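Local coordinates for protein beta-N-acetylglucosaminidase (Thermotoga maritima, PDB 3WO8) that probably hydrolyses terminal non-reducing N-acetyl-D-hexosamine residues from N-acetyl-beta-D-hexosaminides, as a beta-N-acetylglucosaminidase of glycosyl hydrolase family 3, at residues R39-L44 with D68-S73; F123-D128 with R141-D146; P168-F173 with L203-V208; V358-P363 with L410-V415; G376-I381 with R458-I463. All coordinates share one frame; numbering follows the deposited sequence.

Contact 1: residues R39-L44 with D68-S73; sequences RPTGIL and DFLISS
Ile43, on strand 42-45, packs against Phe69, just ahead of strand 70-72; the two are neighbouring parallel strands of the TIM barrel, and the 23 residues linking the segments are mostly helix, making this a beta-alpha-beta unit. CG1 of Ile43 comes within 3.8 Å of CD2 of Phe69. It can do so because CG1 is anti to its own carbonyl carbon (chi1 -58°), beside the backbone N. The Phe69 ring also presents its edge to the backbone: O of Thr41 lies in the ring plane, and O of Pro40 stands 3.2 Å from CD2. Beside the strand start, CG2 of Thr41 rests 3.9 Å from CG of Leu70, and Leu324 of helix 310-326 touches both. Helix 53-66 packs over the face that carries Ile43 and Ile71, where Leu63 touches both. The strands are joined by Leu70 N to Thr41 O, Ile43 N to Leu70 O and Ser72 N to Ile43 O. The first of these is the least regular, its donor standing 44° out of the carbonyl plane of Thr41. At the opening end of the pair a water joins the segments, 3.0 Å from Thr41 OG1 and donating to Asp68 O at 2.9 Å.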
# COMPACT_ATOMS: atom_id res chain seq x y z
N ARG B 39 -27.00 -3.82 14.31
CA ARG B 39 -26.34 -4.34 13.12
C ARG B 39 -26.09 -3.17 12.22
O ARG B 39 -26.78 -2.98 11.21
CB ARG B 39 -27.14 -5.48 12.47
CG ARG B 39 -27.12 -6.78 13.31
CD ARG B 39 -26.87 -8.06 12.49
NE ARG B 39 -27.60 -8.03 11.21
CZ ARG B 39 -28.89 -8.33 11.04
NH1 ARG B 39 -29.62 -8.72 12.07
NH2 ARG B 39 -29.46 -8.26 9.83
N PRO B 40 -25.13 -2.35 12.62
CA PRO B 40 -24.94 -1.10 11.92
C PRO B 40 -24.53 -1.44 10.49
O PRO B 40 -23.86 -2.45 10.28
CB PRO B 40 -23.83 -0.40 12.70
CG PRO B 40 -23.14 -1.48 13.46
CD PRO B 40 -24.08 -2.63 13.61
N THR B 41 -25.01 -0.67 9.52
CA THR B 41 -24.76 -1.01 8.13
C THR B 41 -23.38 -0.45 7.75
O THR B 41 -22.56 -1.15 7.15
CB THR B 41 -25.93 -0.54 7.20
OG1 THR B 41 -26.80 -1.65 6.94
CG2 THR B 41 -25.45 -0.01 5.85
N GLY B 42 -23.14 0.80 8.15
CA GLY B 42 -21.94 1.54 7.80
C GLY B 42 -20.77 1.33 8.77
O GLY B 42 -20.88 1.64 9.95
N ILE B 43 -19.67 0.80 8.26
CA ILE B 43 -18.47 0.56 9.06
C ILE B 43 -17.47 1.53 8.49
O ILE B 43 -17.07 1.34 7.37
CB ILE B 43 -17.90 -0.87 8.86
CG1 ILE B 43 -18.91 -1.95 9.22
CG2 ILE B 43 -16.61 -1.06 9.67
CD1 ILE B 43 -19.37 -1.92 10.66
N LEU B 44 -17.12 2.58 9.23
CA LEU B 44 -16.06 3.50 8.81
C LEU B 44 -14.76 3.12 9.53
O LEU B 44 -14.75 3.12 10.75
CB LEU B 44 -16.43 4.93 9.16
CG LEU B 44 -15.29 5.93 9.17
CD1 LEU B 44 -14.63 5.93 7.80
CD2 LEU B 44 -15.74 7.34 9.50
N ASP B 68 -23.81 -7.79 5.46
CA ASP B 68 -23.67 -7.05 4.25
C ASP B 68 -23.59 -5.61 4.69
O ASP B 68 -24.57 -5.09 5.22
CB ASP B 68 -24.88 -7.35 3.37
CG ASP B 68 -24.82 -6.66 2.03
OD1 ASP B 68 -23.79 -6.78 1.33
OD2 ASP B 68 -25.81 -6.01 1.65
N PHE B 69 -22.42 -4.97 4.50
CA PHE B 69 -22.16 -3.60 4.96
C PHE B 69 -21.63 -2.65 3.92
O PHE B 69 -21.22 -3.03 2.84
CB PHE B 69 -21.12 -3.56 6.06
CG PHE B 69 -21.35 -4.54 7.16
CD1 PHE B 69 -20.98 -5.86 7.00
CD2 PHE B 69 -21.90 -4.14 8.36
CE1 PHE B 69 -21.17 -6.78 8.04
CE2 PHE B 69 -22.12 -5.07 9.39
CZ PHE B 69 -21.74 -6.39 9.23
N LEU B 70 -21.66 -1.38 4.29
CA LEU B 70 -21.02 -0.35 3.56
C LEU B 70 -19.77 -0.03 4.32
O LEU B 70 -19.86 0.54 5.39
CB LEU B 70 -21.89 0.89 3.53
CG LEU B 70 -23.17 0.71 2.73
CD1 LEU B 70 -23.89 2.04 2.67
CD2 LEU B 70 -22.87 0.19 1.34
N ILE B 71 -18.62 -0.39 3.74
CA ILE B 71 -17.30 -0.28 4.36
C ILE B 71 -16.53 0.83 3.71
O ILE B 71 -16.27 0.80 2.49
CB ILE B 71 -16.55 -1.61 4.27
CG1 ILE B 71 -17.49 -2.74 4.73
CG2 ILE B 71 -15.35 -1.60 5.21
CD1 ILE B 71 -16.90 -4.13 4.88
N SER B 72 -16.21 1.85 4.49
CA SER B 72 -15.64 3.05 3.91
C SER B 72 -14.43 3.54 4.69
O SER B 72 -14.10 2.92 5.73
CB SER B 72 -16.68 4.16 3.78
OG SER B 72 -16.07 5.34 3.26
N SER B 73 -13.79 4.60 4.18
CA SER B 73 -12.63 5.20 4.77
C SER B 73 -12.63 6.67 4.34
O SER B 73 -13.38 7.01 3.45
CB SER B 73 -11.37 4.52 4.25
OG SER B 73 -10.78 5.27 3.15
O HOH W 1 -26.38 -4.61 7.47

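Contact 2: residues F123-D128 with R141-D146; sequences FAPVLD and RSYGSD
The backbones of Asp128 and Ser142 approach to 5.9 Å between CA atoms, where two irregular pieces of one long loop of the TIM barrel, between strand 121-122 and helix 147-164, lie against each other. Val126 is the main apolar contributor. Its CG1, anti to the backbone N (chi1 158°), reaches 3.2 Å from the carbonyl O of Arg141, while CG2 lies 3.7 Å from NH2 of the same arginine, the two side chains crossing at about a right angle. That guanidinium is held by a salt bridge to Glu76. Tyr143 closes the other side: its CE2 is 4.0 Å from CB of Pro125, a residue that follows a cis peptide bond. CD2 of Leu127 comes to the ring edge, 4.4 Å from CE2 of Tyr143. Helix 147-164 backs both Pro125 and Tyr143 through Ala157. The carboxylate of Asp128 has partners beyond the loop, OD2 bonding His172 ND1 and OD1 the backbone N of His176. Ser142 forms an ST turn, its OG accepting from Gly144 N at 2.9 Å; the same OG stands 2.9 Å from the carbonyl O of Asp128.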
# COMPACT_ATOMS: atom_id res chain seq x y z
N PHE B 123 -15.41 8.20 1.54
CA PHE B 123 -15.87 9.52 1.81
C PHE B 123 -15.13 10.53 0.98
O PHE B 123 -14.52 11.42 1.48
CB PHE B 123 -15.88 9.83 3.31
CG PHE B 123 -16.87 8.96 4.09
CD1 PHE B 123 -18.14 8.73 3.61
CD2 PHE B 123 -16.54 8.38 5.27
CE1 PHE B 123 -19.05 7.97 4.30
CE2 PHE B 123 -17.45 7.61 5.97
CZ PHE B 123 -18.71 7.40 5.48
N ALA B 124 -15.27 10.44 -0.32
CA ALA B 124 -14.78 11.51 -1.17
C ALA B 124 -15.66 11.52 -2.41
O ALA B 124 -16.39 10.55 -2.63
CB ALA B 124 -13.33 11.24 -1.52
N PRO B 125 -15.63 12.59 -3.21
CA PRO B 125 -14.80 13.77 -3.10
C PRO B 125 -15.39 14.90 -2.32
O PRO B 125 -16.59 14.98 -2.09
CB PRO B 125 -14.59 14.23 -4.55
CG PRO B 125 -15.78 13.72 -5.29
CD PRO B 125 -16.31 12.52 -4.51
N VAL B 126 -14.49 15.77 -1.91
CA VAL B 126 -14.84 17.01 -1.35
C VAL B 126 -15.20 17.89 -2.54
O VAL B 126 -14.35 18.15 -3.40
CB VAL B 126 -13.64 17.60 -0.57
CG1 VAL B 126 -13.74 19.12 -0.40
CG2 VAL B 126 -13.46 16.88 0.79
N LEU B 127 -16.45 18.32 -2.57
CA LEU B 127 -16.93 19.35 -3.51
C LEU B 127 -16.99 20.74 -2.92
O LEU B 127 -17.55 21.64 -3.54
CB LEU B 127 -18.31 18.99 -4.03
CG LEU B 127 -18.38 17.60 -4.65
CD1 LEU B 127 -19.71 17.41 -5.37
CD2 LEU B 127 -17.24 17.36 -5.60
N ASP B 128 -16.43 20.94 -1.73
CA ASP B 128 -16.40 22.26 -1.10
C ASP B 128 -15.50 23.22 -1.84
O ASP B 128 -14.48 22.83 -2.40
CB ASP B 128 -15.97 22.16 0.34
CG ASP B 128 -16.89 21.28 1.15
OD1 ASP B 128 -18.11 21.32 0.91
OD2 ASP B 128 -16.41 20.53 2.03
N ARG B 141 -7.55 20.51 0.10
CA ARG B 141 -8.58 19.48 -0.05
C ARG B 141 -9.72 19.78 -1.03
O ARG B 141 -10.65 18.96 -1.18
CB ARG B 141 -9.24 19.25 1.30
CG ARG B 141 -8.39 18.52 2.29
CD ARG B 141 -9.09 18.45 3.63
NE ARG B 141 -10.33 17.68 3.54
CZ ARG B 141 -11.28 17.70 4.47
NH1 ARG B 141 -11.15 18.45 5.54
NH2 ARG B 141 -12.37 16.96 4.31
N SER B 142 -9.72 20.99 -1.59
CA SER B 142 -10.74 21.39 -2.54
C SER B 142 -10.12 21.35 -3.92
O SER B 142 -8.94 21.66 -4.08
CB SER B 142 -11.23 22.82 -2.26
OG SER B 142 -11.82 23.43 -3.41
N TYR B 143 -10.92 21.05 -4.92
CA TYR B 143 -10.46 21.17 -6.29
C TYR B 143 -10.03 22.59 -6.64
O TYR B 143 -9.13 22.75 -7.45
CB TYR B 143 -11.53 20.70 -7.26
CG TYR B 143 -11.70 19.22 -7.23
CD1 TYR B 143 -10.67 18.39 -7.68
CD2 TYR B 143 -12.86 18.63 -6.73
CE1 TYR B 143 -10.81 17.02 -7.67
CE2 TYR B 143 -13.01 17.26 -6.70
CZ TYR B 143 -11.98 16.45 -7.17
OH TYR B 143 -12.10 15.08 -7.17
N GLY B 144 -10.65 23.60 -6.03
CA GLY B 144 -10.24 24.98 -6.27
C GLY B 144 -11.36 25.96 -6.01
O GLY B 144 -12.35 25.61 -5.35
N SER B 145 -11.23 27.18 -6.53
CA SER B 145 -12.25 28.23 -6.27
C SER B 145 -13.32 28.38 -7.37
O SER B 145 -14.48 28.62 -7.06
CB SER B 145 -11.60 29.58 -5.94
OG SER B 145 -10.62 29.93 -6.89
N ASP B 146 -12.96 28.20 -8.63
CA ASP B 146 -13.94 28.30 -9.71
C ASP B 146 -14.86 27.08 -9.65
O ASP B 146 -14.41 25.98 -9.88
CB ASP B 146 -13.24 28.38 -11.07
CG ASP B 146 -14.21 28.33 -12.25
OD1 ASP B 146 -15.44 28.33 -12.05
OD2 ASP B 146 -13.73 28.29 -13.40

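Contact 3: residues P168-F173 with L203-V208; sequences PCIKHF and LPFRKV
Phe205 drives its ring between Ile170 and Phe173, joining helix 203-211 to strand 167-173 of the TIM barrel. The helix runs roughly antiparallel to the strand segment, at 153°, with the axes 9.8 Å apart. Along the helix, Phe205 is the first residue to touch the strand and makes most of the contact. Its CG is anti to its carbonyl carbon (chi1 -68°), which sends the ring across to the strand. There CD2 meets CD1 of Ile170 at 3.6 Å, the two side chains lying alongside but running opposite ways. Phe173 approaches with its edge toward the Phe205 face in an offset edge-to-face pair, ring centroids 5.4 Å apart and planes at 75°. At the far tip, CZ of Phe205 lies 3.6 Å from O of His172 and 3.7 Å from O of Lys171, the carbonyl of the cis peptide bond that leads into His172. An alanine in place of Phe205 would probably open a gap between helix and strand and leave the Phe173 ring without the face its edge rests on. One turn on, Val208 adds CG1 at 4.1 Å from CG2 of Ile170, with Cys158 of helix 147-164 touching both residues. No hydrogen bond crosses between the segments, so shape and dispersion hold the helix here, while NZ of Lys171 is bonded to Phe123 O and paired with Glu76.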
# COMPACT_ATOMS: atom_id res chain seq x y z
N PRO B 168 -18.96 6.58 -4.05
CA PRO B 168 -18.39 7.74 -3.43
C PRO B 168 -19.41 8.46 -2.63
O PRO B 168 -20.60 8.19 -2.71
CB PRO B 168 -17.98 8.62 -4.60
CG PRO B 168 -19.02 8.30 -5.64
CD PRO B 168 -19.40 6.84 -5.42
N CYS B 169 -18.90 9.42 -1.88
CA CYS B 169 -19.71 10.28 -1.06
C CYS B 169 -19.28 11.75 -1.23
O CYS B 169 -18.26 12.17 -0.73
CB CYS B 169 -19.55 9.87 0.38
SG CYS B 169 -20.69 10.80 1.40
N ILE B 170 -20.06 12.53 -1.97
CA ILE B 170 -19.73 13.96 -2.12
C ILE B 170 -20.00 14.68 -0.81
O ILE B 170 -20.92 14.33 -0.06
CB ILE B 170 -20.48 14.63 -3.28
CG1 ILE B 170 -21.99 14.46 -3.14
CG2 ILE B 170 -20.00 14.03 -4.58
CD1 ILE B 170 -22.75 15.15 -4.26
N LYS B 171 -19.18 15.67 -0.52
CA LYS B 171 -19.26 16.37 0.75
C LYS B 171 -18.70 17.78 0.64
O LYS B 171 -17.93 18.06 -0.28
CB LYS B 171 -18.59 15.55 1.85
CG LYS B 171 -17.13 15.20 1.62
CD LYS B 171 -16.60 14.13 2.62
CE LYS B 171 -15.13 14.42 2.90
NZ LYS B 171 -14.31 13.25 3.27
N HIS B 172 -19.13 18.70 1.51
CA HIS B 172 -20.24 18.53 2.48
C HIS B 172 -21.40 19.36 2.02
O HIS B 172 -21.23 20.57 1.78
CB HIS B 172 -19.83 19.02 3.86
CG HIS B 172 -18.59 18.38 4.39
ND1 HIS B 172 -17.33 18.73 3.94
CD2 HIS B 172 -18.41 17.41 5.31
CE1 HIS B 172 -16.43 18.01 4.58
NE2 HIS B 172 -17.07 17.20 5.42
N PHE B 173 -22.57 18.74 1.91
CA PHE B 173 -23.72 19.40 1.32
C PHE B 173 -24.36 20.44 2.27
O PHE B 173 -24.68 20.11 3.42
CB PHE B 173 -24.76 18.37 0.88
CG PHE B 173 -25.93 18.97 0.12
CD1 PHE B 173 -25.80 19.30 -1.22
CD2 PHE B 173 -27.15 19.22 0.75
CE1 PHE B 173 -26.85 19.87 -1.91
CE2 PHE B 173 -28.21 19.78 0.06
CZ PHE B 173 -28.06 20.11 -1.27
N LEU B 203 -23.30 24.40 -7.24
CA LEU B 203 -23.06 24.08 -8.63
C LEU B 203 -22.52 22.66 -8.76
O LEU B 203 -23.19 21.82 -9.37
CB LEU B 203 -22.19 25.14 -9.36
CG LEU B 203 -21.98 24.79 -10.84
CD1 LEU B 203 -23.29 24.45 -11.50
CD2 LEU B 203 -21.33 25.92 -11.63
N PRO B 204 -21.38 22.34 -8.11
CA PRO B 204 -20.84 20.98 -8.17
C PRO B 204 -21.79 19.89 -7.69
O PRO B 204 -21.77 18.79 -8.22
CB PRO B 204 -19.62 21.04 -7.24
CG PRO B 204 -19.30 22.49 -7.07
CD PRO B 204 -20.66 23.13 -7.09
N PHE B 205 -22.58 20.17 -6.67
CA PHE B 205 -23.49 19.14 -6.11
C PHE B 205 -24.58 18.81 -7.12
O PHE B 205 -25.03 17.66 -7.23
CB PHE B 205 -24.06 19.58 -4.73
CG PHE B 205 -23.00 19.62 -3.64
CD1 PHE B 205 -22.23 20.75 -3.44
CD2 PHE B 205 -22.74 18.51 -2.86
CE1 PHE B 205 -21.23 20.78 -2.47
CE2 PHE B 205 -21.76 18.53 -1.88
CZ PHE B 205 -21.00 19.66 -1.69
N ARG B 206 -24.97 19.83 -7.89
CA ARG B 206 -26.00 19.68 -8.90
C ARG B 206 -25.45 18.87 -10.03
O ARG B 206 -26.09 17.94 -10.50
CB ARG B 206 -26.44 21.04 -9.46
CG ARG B 206 -26.77 22.07 -8.39
CD ARG B 206 -27.71 23.13 -8.86
NE ARG B 206 -27.08 24.40 -9.24
CZ ARG B 206 -27.20 24.96 -10.44
NH1 ARG B 206 -27.87 24.35 -11.39
NH2 ARG B 206 -26.64 26.14 -10.70
N LYS B 207 -24.27 19.27 -10.50
CA LYS B 207 -23.66 18.61 -11.65
C LYS B 207 -23.42 17.12 -11.38
O LYS B 207 -23.88 16.28 -12.16
CB LYS B 207 -22.41 19.34 -12.15
CG LYS B 207 -22.70 20.32 -13.29
CD LYS B 207 -23.88 21.28 -13.03
CE LYS B 207 -24.40 22.02 -14.29
NZ LYS B 207 -25.81 21.68 -14.64
N VAL B 208 -22.78 16.78 -10.26
CA VAL B 208 -22.56 15.36 -9.96
C VAL B 208 -23.87 14.62 -9.80
O VAL B 208 -24.03 13.49 -10.28
CB VAL B 208 -21.70 15.12 -8.69
CG1 VAL B 208 -21.59 13.62 -8.35
CG2 VAL B 208 -20.32 15.71 -8.87

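Contact 4: residues V358-P363 with L410-V415; sequences VTLLVP and LIFDFV
Val358 sets CG1 over the centre of the Phe412 ring, a CH-pi contact 4.0 Å from the centroid and 12° off the ring normal. The same methyl lies 3.6 Å from CG of Leu410, whose side chain runs beside that of Val358 and points the same way. Strands 357-363 and 411-415 are parallel neighbours in the mixed sheet of the C-terminal domain. Leu360 and Phe412 share one face, side by side: CD2 of the leucine touches CB of Phe412 at 3.9 Å and also reaches the edge of the Phe414 ring. Val362 lies alongside Phe414 in the same sense, with CG2 4.0 Å from CD1. Phe414 holds its CG anti to the carbonyl carbon (chi1 -65°), which brings CD1 within 3.3 Å of O of Leu361, in the ring plane. Helix 374-385 packs on this side through Ile381 and Val385, and Phe438 of the next strand stacks on Phe414. On the opposite face Leu361 crosses Ile411 obliquely, CD1 to CG2 3.5 Å, beside Thr359. CG of Pro363 comes 3.3 Å from the carbonyl O of Phe414. Leu361 N to Phe412 O is almost straight, at 175°. Four main-chain N-H groups and carbonyls are paired across this junction, while Val358, Leu360 and Val362 bond outward to strand 391-397. The side of Val358, Leu360, Phe412 and Phe414 is thus apolar, and the other, with Thr359 and Asp413, mixed.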
# COMPACT_ATOMS: atom_id res chain seq x y z
N VAL B 358 1.87 -13.35 30.41
CA VAL B 358 2.72 -14.23 29.64
C VAL B 358 4.08 -13.65 29.62
O VAL B 358 4.24 -12.46 29.58
CB VAL B 358 2.31 -14.33 28.19
CG1 VAL B 358 1.37 -15.47 28.03
CG2 VAL B 358 1.67 -13.03 27.71
N THR B 359 5.08 -14.51 29.59
CA THR B 359 6.37 -14.01 29.22
C THR B 359 6.67 -14.52 27.81
O THR B 359 6.37 -15.65 27.47
CB THR B 359 7.46 -14.27 30.31
OG1 THR B 359 8.39 -15.24 29.89
CG2 THR B 359 6.85 -14.63 31.64
N LEU B 360 7.21 -13.64 26.97
CA LEU B 360 7.41 -13.92 25.57
C LEU B 360 8.88 -14.06 25.29
O LEU B 360 9.66 -13.17 25.64
CB LEU B 360 6.90 -12.76 24.74
CG LEU B 360 5.49 -12.29 25.05
CD1 LEU B 360 5.09 -11.16 24.11
CD2 LEU B 360 4.56 -13.44 24.87
N LEU B 361 9.27 -15.18 24.70
CA LEU B 361 10.64 -15.29 24.25
C LEU B 361 10.61 -15.06 22.78
O LEU B 361 9.96 -15.79 22.06
CB LEU B 361 11.19 -16.66 24.56
CG LEU B 361 11.33 -16.79 26.06
CD1 LEU B 361 11.17 -18.23 26.49
CD2 LEU B 361 12.65 -16.22 26.50
N VAL B 362 11.25 -13.99 22.34
CA VAL B 362 11.11 -13.55 20.98
C VAL B 362 12.49 -13.42 20.40
O VAL B 362 13.31 -12.71 20.96
CB VAL B 362 10.42 -12.19 20.93
CG1 VAL B 362 10.49 -11.59 19.52
CG2 VAL B 362 8.99 -12.32 21.40
N PRO B 363 12.76 -14.07 19.28
CA PRO B 363 14.09 -13.97 18.70
C PRO B 363 14.46 -12.58 18.23
O PRO B 363 13.61 -11.83 17.77
CB PRO B 363 14.04 -14.91 17.49
CG PRO B 363 12.70 -15.55 17.49
CD PRO B 363 11.82 -14.78 18.41
N LEU B 410 2.91 -18.33 32.19
CA LEU B 410 2.78 -18.81 30.84
C LEU B 410 3.97 -18.25 30.07
O LEU B 410 4.32 -17.07 30.19
CB LEU B 410 1.48 -18.26 30.27
CG LEU B 410 0.91 -18.87 29.00
CD1 LEU B 410 1.39 -20.30 28.85
CD2 LEU B 410 -0.61 -18.78 29.00
N ILE B 411 4.60 -19.09 29.28
CA ILE B 411 5.73 -18.70 28.45
C ILE B 411 5.45 -19.06 26.99
O ILE B 411 4.97 -20.16 26.73
CB ILE B 411 6.94 -19.49 28.87
CG1 ILE B 411 6.94 -19.57 30.40
CG2 ILE B 411 8.22 -18.91 28.23
CD1 ILE B 411 8.28 -19.90 30.99
N PHE B 412 5.73 -18.15 26.07
CA PHE B 412 5.49 -18.35 24.65
C PHE B 412 6.84 -18.26 24.04
O PHE B 412 7.48 -17.22 24.15
CB PHE B 412 4.61 -17.27 24.08
CG PHE B 412 3.15 -17.43 24.40
CD1 PHE B 412 2.67 -18.53 25.11
CD2 PHE B 412 2.25 -16.51 23.94
CE1 PHE B 412 1.31 -18.67 25.36
CE2 PHE B 412 0.89 -16.62 24.18
CZ PHE B 412 0.41 -17.69 24.89
N ASP B 413 7.30 -19.36 23.44
CA ASP B 413 8.66 -19.41 22.92
C ASP B 413 8.60 -19.44 21.43
O ASP B 413 8.30 -20.46 20.84
CB ASP B 413 9.41 -20.64 23.39
CG ASP B 413 10.79 -20.73 22.80
OD1 ASP B 413 11.16 -19.79 22.05
OD2 ASP B 413 11.52 -21.71 23.08
N PHE B 414 8.90 -18.31 20.81
CA PHE B 414 8.73 -18.19 19.39
C PHE B 414 10.06 -18.58 18.78
O PHE B 414 11.08 -17.97 19.08
CB PHE B 414 8.39 -16.77 19.03
CG PHE B 414 7.06 -16.31 19.56
CD1 PHE B 414 6.96 -15.74 20.78
CD2 PHE B 414 5.93 -16.34 18.75
CE1 PHE B 414 5.73 -15.28 21.24
CE2 PHE B 414 4.70 -15.90 19.19
CZ PHE B 414 4.61 -15.36 20.45
N VAL B 415 10.02 -19.60 17.93
CA VAL B 415 11.18 -20.25 17.37
C VAL B 415 11.27 -19.99 15.89
O VAL B 415 10.38 -20.33 15.12
CB VAL B 415 11.06 -21.77 17.54
CG1 VAL B 415 12.30 -22.44 16.99
CG2 VAL B 415 10.88 -22.12 19.00

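Contact 5: residues G376-I381 with R458-I463; sequences GDYDQI and RSTKPI
OD2 of Asp377 accepts a 2.7 Å hydrogen bond from OG1 of Thr460 on its anti lone pair, away from the other carboxylate oxygen. The threonine hydroxyl sits between its own backbone N and carbonyl carbon (chi1 57°), and this puts it in front of the acid. Lys461 bends at chi2 and chi3 to fold over the same carboxylate: its CD lies 3.3 Å from Asp377 OD2, and NZ completes a long salt bridge to it at 3.7 Å. A water donates to OD1 of Asp377 and accepts a weak bond from Lys461 NZ. NZ also bonds to O of Gly78 of the second subunit, so the charge pair lies at the dimer interface. A second water joins the backbones, donating both to Asp377 O and, at 2.9 Å, to Thr460 O. Around this polar centre, Tyr378 brings CE1 within 3.7 Å of CG2 of Thr460, and Gln380 lies across Pro462, its NE2 3.4 Å from CG of the proline. An asparagine in place of Asp377 would probably leave the Lys461 ammonium without its negative partner on helix 374-385. Lys461 occupies the N-cap position of helix 462-471, with Pro462 in the first turn: a helix start docked on the side of helix 374-385, within the C-terminal domain of this beta-N-acetylglucosaminidase.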
# COMPACT_ATOMS: atom_id res chain seq x y z
N GLY B 376 11.31 -7.51 11.28
CA GLY B 376 10.30 -6.52 11.69
C GLY B 376 9.09 -7.23 12.31
O GLY B 376 8.37 -6.69 13.18
N ASP B 377 8.90 -8.46 11.83
CA ASP B 377 7.84 -9.33 12.27
C ASP B 377 8.03 -9.76 13.71
O ASP B 377 7.11 -9.72 14.53
CB ASP B 377 7.78 -10.55 11.34
CG ASP B 377 7.05 -10.29 10.00
OD1 ASP B 377 6.54 -9.17 9.72
OD2 ASP B 377 6.99 -11.28 9.21
N TYR B 378 9.23 -10.17 14.06
CA TYR B 378 9.47 -10.55 15.42
C TYR B 378 9.29 -9.37 16.34
O TYR B 378 8.65 -9.49 17.39
CB TYR B 378 10.87 -11.11 15.60
CG TYR B 378 11.21 -12.28 14.76
CD1 TYR B 378 10.26 -13.21 14.41
CD2 TYR B 378 12.51 -12.47 14.31
CE1 TYR B 378 10.59 -14.29 13.60
CE2 TYR B 378 12.87 -13.56 13.53
CZ TYR B 378 11.90 -14.47 13.17
OH TYR B 378 12.24 -15.55 12.39
N ASP B 379 9.81 -8.21 15.95
CA ASP B 379 9.59 -6.98 16.74
C ASP B 379 8.12 -6.71 17.06
O ASP B 379 7.77 -6.12 18.09
CB ASP B 379 10.11 -5.76 16.00
CG ASP B 379 11.59 -5.74 15.87
OD1 ASP B 379 12.28 -6.57 16.49
OD2 ASP B 379 12.09 -4.87 15.11
N GLN B 380 7.26 -7.14 16.16
CA GLN B 380 5.83 -6.83 16.25
C GLN B 380 5.02 -7.77 17.17
O GLN B 380 3.86 -7.48 17.52
CB GLN B 380 5.27 -6.84 14.85
CG GLN B 380 4.43 -5.63 14.53
CD GLN B 380 3.98 -5.73 13.10
OE1 GLN B 380 4.84 -5.91 12.20
NE2 GLN B 380 2.65 -5.69 12.87
N ILE B 381 5.64 -8.87 17.59
CA ILE B 381 4.95 -9.89 18.36
C ILE B 381 4.43 -9.40 19.71
O ILE B 381 3.33 -9.77 20.11
CB ILE B 381 5.86 -11.10 18.53
CG1 ILE B 381 6.01 -11.78 17.18
CG2 ILE B 381 5.30 -12.07 19.56
CD1 ILE B 381 6.99 -12.93 17.14
N ARG B 458 2.64 -21.12 9.56
CA ARG B 458 3.70 -21.30 8.53
C ARG B 458 4.19 -19.96 8.01
O ARG B 458 4.35 -19.77 6.83
CB ARG B 458 3.23 -22.25 7.44
CG ARG B 458 3.38 -23.71 7.84
CD ARG B 458 2.35 -24.59 7.15
NE ARG B 458 2.67 -25.98 7.42
CZ ARG B 458 2.01 -26.79 8.25
NH1 ARG B 458 0.92 -26.39 8.90
NH2 ARG B 458 2.46 -28.02 8.43
N SER B 459 4.45 -19.08 8.96
CA SER B 459 4.55 -17.67 8.76
C SER B 459 5.09 -17.03 10.03
O SER B 459 4.79 -17.47 11.14
CB SER B 459 3.19 -17.03 8.46
OG SER B 459 3.26 -16.19 7.34
N THR B 460 5.93 -16.02 9.84
CA THR B 460 6.27 -15.07 10.86
C THR B 460 5.32 -13.88 10.85
O THR B 460 5.40 -13.05 11.73
CB THR B 460 7.66 -14.52 10.60
OG1 THR B 460 7.69 -13.93 9.30
CG2 THR B 460 8.70 -15.66 10.69
N LYS B 461 4.40 -13.83 9.89
CA LYS B 461 3.55 -12.68 9.74
C LYS B 461 2.61 -12.43 10.93
O LYS B 461 2.12 -13.34 11.59
CB LYS B 461 2.74 -12.69 8.41
CG LYS B 461 3.54 -12.87 7.11
CD LYS B 461 4.78 -12.01 6.92
CE LYS B 461 4.53 -10.82 6.02
NZ LYS B 461 5.81 -10.08 5.96
N PRO B 462 2.42 -11.16 11.24
CA PRO B 462 1.56 -10.87 12.33
C PRO B 462 0.26 -11.63 12.29
O PRO B 462 -0.13 -12.22 13.29
CB PRO B 462 1.34 -9.37 12.19
CG PRO B 462 2.72 -8.93 11.84
CD PRO B 462 3.23 -9.98 10.88
N ILE B 463 -0.40 -11.63 11.13
CA ILE B 463 -1.75 -12.19 11.03
C ILE B 463 -1.79 -13.65 11.50
O ILE B 463 -2.71 -14.10 12.17
CB ILE B 463 -2.35 -12.03 9.62
CG1 ILE B 463 -3.83 -12.43 9.59
CG2 ILE B 463 -1.59 -12.89 8.65
CD1 ILE B 463 -4.65 -11.97 10.77
O HOH W 2 4.94 -7.36 7.71
O HOH W 3 4.36 -11.21 13.72

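How the contacts relate
Contacts 1, 2 and 3 follow one another along the chain within the TIM barrel, and contacts 4 and 5 lie in the C-terminal domain. Contacts 1 and 3 reach the same parallel sheet from centres 21 Å apart. Contact 2 bridges them: Phe123 N meets Ser73 O, and Leu127 N meets Lys171 O, and the centres of contacts 2 and 3 are 9 Å apart. In the other domain the segments of contacts 4 and 5 alternate in sequence, and Ile381 of helix 374-385 packs on Phe414, with centres 13 Å apart. Contacts 3 and 4 are 53 Å apart between centres, in separate domains and on opposite sides of the chain's centre, while contact 5 also meets the second subunit.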